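Local coordinates for protein diacylglycerol lipase (Aspergillus oryzae, PDB 5XK2) that probably hydrolyses mono- and diacylglycerols, as a fungal class 3 lipase of the alpha/beta hydrolase fold, captured here in a closed conformation, at residues A[179-184]-A[206-211]. Numbering follows the deposited sequence.
Sequences AAPRVA and DPVPKL
Asp206, the probable acid of a Ser-His-Asp triad, lies in the loop after strand 198-203, which packs against the loop after strand 173-178 that holds Ala179. Carboxylate oxygen OD2 of Asp206 lies 3.6 Å from CB of Ala179. OD2 is hydrogen-bonded to Tyr271 OH and to ND1 of His268, the probable triad histidine. The other oxygen, OD1, takes the backbone N of Val208 at 3.0 Å. This closes an Asx turn, with the N-H coming from above the carboxylate plane. The two bonded oxygens should limit rotation of the carboxylate.

The two strands are parallel neighbours in the central alpha/beta hydrolase sheet. Across the loops that follow them, the CA atoms come closest at Pro181 and Pro209. Ala180 O receives a CA-H...O contact from Pro209 CA at 3.4 Å. CB and CG of Pro209 lie near the same oxygen. Pro181 and Val208 sit side by side and point the same way, with Pro181 CG 3.7 Å from Val208 CG1. Pro181 CB lies 3.4 Å from Leu211 O. Helix 154-168 meets Pro181 through Ala157.

Arg182 N donates to Leu211 O at 2.9 Å, just beyond the 3-10 turn 208-210. The Arg182 chain is extended from CG to NE, and its guanidinium meets the carbonyls of Pro209 and Lys210. Pro209 O lies over the centre of one guanidinium face, 4.0 Å above its plane. Lys210 O lies at the guanidinium edge, 3.0 Å from NH1 of Arg182. NH1 is hydrogen-bonded to Pro212 O.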
ATOM      1  N   ALA A 179      14.363   8.101  -1.784  1.00  6.80           N
ATOM      2  CA  ALA A 179      13.000   7.789  -2.238  1.00  5.59           C
ATOM      3  C   ALA A 179      11.958   8.693  -1.597  1.00 10.79           C
ATOM      4  O   ALA A 179      10.845   8.268  -1.322  1.00  9.99           O
ATOM      5  CB  ALA A 179      12.641   6.307  -1.947  1.00  7.43           C
ATOM      6  N   ALA A 180      12.316   9.950  -1.370  1.00  9.59           N
ATOM      7  CA  ALA A 180      11.427  10.853  -0.652  1.00  8.86           C
ATOM      8  C   ALA A 180      10.278  11.360  -1.507  1.00  7.44           C
ATOM      9  O   ALA A 180      10.483  11.786  -2.652  1.00  9.30           O
ATOM     10  CB  ALA A 180      12.219  12.060  -0.127  1.00  9.55           C
ATOM     11  N   PRO A 181       9.080  11.368  -0.932  1.00  9.65           N
ATOM     12  CA  PRO A 181       7.983  12.227  -1.399  1.00 10.69           C
ATOM     13  C   PRO A 181       8.386  13.701  -1.391  1.00  8.94           C
ATOM     14  O   PRO A 181       9.316  14.078  -0.686  1.00  9.14           O
ATOM     15  CB  PRO A 181       6.883  12.008  -0.355  1.00 11.86           C
ATOM     16  CG  PRO A 181       7.215  10.701   0.322  1.00 12.49           C
ATOM     17  CD  PRO A 181       8.723  10.570   0.259  1.00  8.89           C
ATOM     18  N   ARG A 182       7.655  14.529  -2.136  1.00  9.91           N
ATOM     19  CA  ARG A 182       7.763  15.988  -1.980  1.00 12.33           C
ATOM     20  C   ARG A 182       7.272  16.413  -0.588  1.00 13.22           C
ATOM     21  O   ARG A 182       6.385  15.752  -0.012  1.00 12.42           O
ATOM     22  CB  ARG A 182       6.949  16.702  -3.049  1.00 10.62           C
ATOM     23  CG  ARG A 182       7.442  16.433  -4.456  1.00 10.74           C
ATOM     24  CD  ARG A 182       6.688  17.279  -5.468  1.00 10.23           C
ATOM     25  NE  ARG A 182       7.200  17.039  -6.825  1.00 11.22           N
ATOM     26  CZ  ARG A 182       6.628  16.247  -7.725  1.00 12.33           C
ATOM     27  NH1 ARG A 182       5.493  15.600  -7.443  1.00 12.50           N
ATOM     28  NH2 ARG A 182       7.192  16.108  -8.932  1.00 14.15           N
ATOM     29  N   VAL A 183       7.951  17.398   0.003  1.00 11.32           N
ATOM     30  CA  VAL A 183       7.511  17.987   1.270  1.00  9.03           C
ATOM     31  C   VAL A 183       7.180  19.468   1.283  1.00 11.16           C
ATOM     32  O   VAL A 183       6.657  19.965   2.270  1.00 13.27           O
ATOM     33  CB  VAL A 183       8.555  17.735   2.355  1.00  9.94           C
ATOM     34  CG1 VAL A 183       8.769  16.223   2.495  1.00 13.08           C
ATOM     35  CG2 VAL A 183       9.891  18.417   2.015  1.00 12.36           C
ATOM     36  N   ALA A 184       7.500  20.174   0.209  1.00  8.52           N
ATOM     37  CA  ALA A 184       7.627  21.627   0.271  1.00  8.48           C
ATOM     38  C   ALA A 184       6.934  22.320  -0.890  1.00 12.53           C
ATOM     39  O   ALA A 184       6.876  21.785  -1.989  1.00 11.45           O
ATOM     40  CB  ALA A 184       9.121  22.018   0.283  1.00  9.80           C
ATOM     41  N   ASP A 206      10.010   4.827  -9.693  1.00  9.11           N
ATOM     42  CA  ASP A 206       9.400   4.801  -8.345  1.00  9.19           C
ATOM     43  C   ASP A 206       8.242   5.818  -8.253  1.00 10.03           C
ATOM     44  O   ASP A 206       8.412   6.982  -8.571  1.00  9.09           O
ATOM     45  CB  ASP A 206      10.503   5.119  -7.326  1.00  8.44           C
ATOM     46  CG  ASP A 206      10.008   5.163  -5.888  1.00  9.00           C
ATOM     47  OD1 ASP A 206       8.811   4.905  -5.624  1.00  9.89           O
ATOM     48  OD2 ASP A 206      10.862   5.448  -5.016  1.00 10.14           O
ATOM     49  N   PRO A 207       7.029   5.354  -7.901  1.00  7.91           N
ATOM     50  CA  PRO A 207       5.905   6.304  -7.868  1.00 10.28           C
ATOM     51  C   PRO A 207       5.917   7.294  -6.695  1.00 12.94           C
ATOM     52  O   PRO A 207       5.298   8.364  -6.779  1.00 12.09           O
ATOM     53  CB  PRO A 207       4.676   5.394  -7.769  1.00 11.83           C
ATOM     54  CG  PRO A 207       5.174   4.154  -7.092  1.00 10.71           C
ATOM     55  CD  PRO A 207       6.602   3.966  -7.627  1.00  9.90           C
ATOM     56  N   VAL A 208       6.573   6.928  -5.597  1.00 10.31           N
ATOM     57  CA  VAL A 208       6.431   7.711  -4.372  1.00  8.79           C
ATOM     58  C   VAL A 208       6.997   9.139  -4.485  1.00  9.97           C
ATOM     59  O   VAL A 208       6.341  10.069  -4.023  1.00 11.53           O
ATOM     60  CB  VAL A 208       7.031   6.935  -3.174  1.00  9.75           C
ATOM     61  CG1 VAL A 208       6.973   7.773  -1.887  1.00 11.29           C
ATOM     62  CG2 VAL A 208       6.224   5.619  -2.973  1.00 10.56           C
ATOM     63  N   PRO A 209       8.165   9.341  -5.132  1.00 11.25           N
ATOM     64  CA  PRO A 209       8.666  10.716  -5.301  1.00  9.55           C
ATOM     65  C   PRO A 209       7.802  11.593  -6.210  1.00 13.47           C
ATOM     66  O   PRO A 209       8.173  12.742  -6.444  1.00 15.83           O
ATOM     67  CB  PRO A 209      10.080  10.518  -5.881  1.00  9.23           C
ATOM     68  CG  PRO A 209      10.490   9.179  -5.336  1.00  7.82           C
ATOM     69  CD  PRO A 209       9.216   8.366  -5.476  1.00 10.25           C
ATOM     70  N   LYS A 210       6.773  11.031  -6.842  1.00 11.44           N
ATOM     71  CA  LYS A 210       5.871  11.854  -7.637  1.00 10.64           C
ATOM     72  C   LYS A 210       4.696  12.409  -6.839  1.00 11.27           C
ATOM     73  O   LYS A 210       3.821  13.067  -7.408  1.00 13.51           O
ATOM     74  CB  LYS A 210       5.334  11.055  -8.822  1.00 10.89           C
ATOM     75  CG  LYS A 210       6.418  10.624  -9.751  1.00 19.54           C
ATOM     76  CD  LYS A 210       5.851   9.751 -10.856  1.00 21.78           C
ATOM     77  CE  LYS A 210       6.927   8.924 -11.437  1.00 20.88           C
ATOM     78  NZ  LYS A 210       6.392   8.117 -12.554  1.00 14.60           N
ATOM     79  N   LEU A 211       4.672  12.121  -5.541  1.00 11.42           N
ATOM     80  CA  LEU A 211       3.591  12.566  -4.655  1.00 11.55           C
ATOM     81  C   LEU A 211       4.139  13.384  -3.499  1.00 12.56           C
ATOM     82  O   LEU A 211       5.261  13.160  -3.056  1.00 13.43           O
ATOM     83  CB  LEU A 211       2.816  11.374  -4.100  1.00 12.55           C
ATOM     84  CG  LEU A 211       2.072  10.534  -5.137  1.00 16.71           C
ATOM     85  CD1 LEU A 211       1.445   9.352  -4.434  1.00 20.89           C
ATOM     86  CD2 LEU A 211       1.028  11.381  -5.855  1.00 21.42           C
TER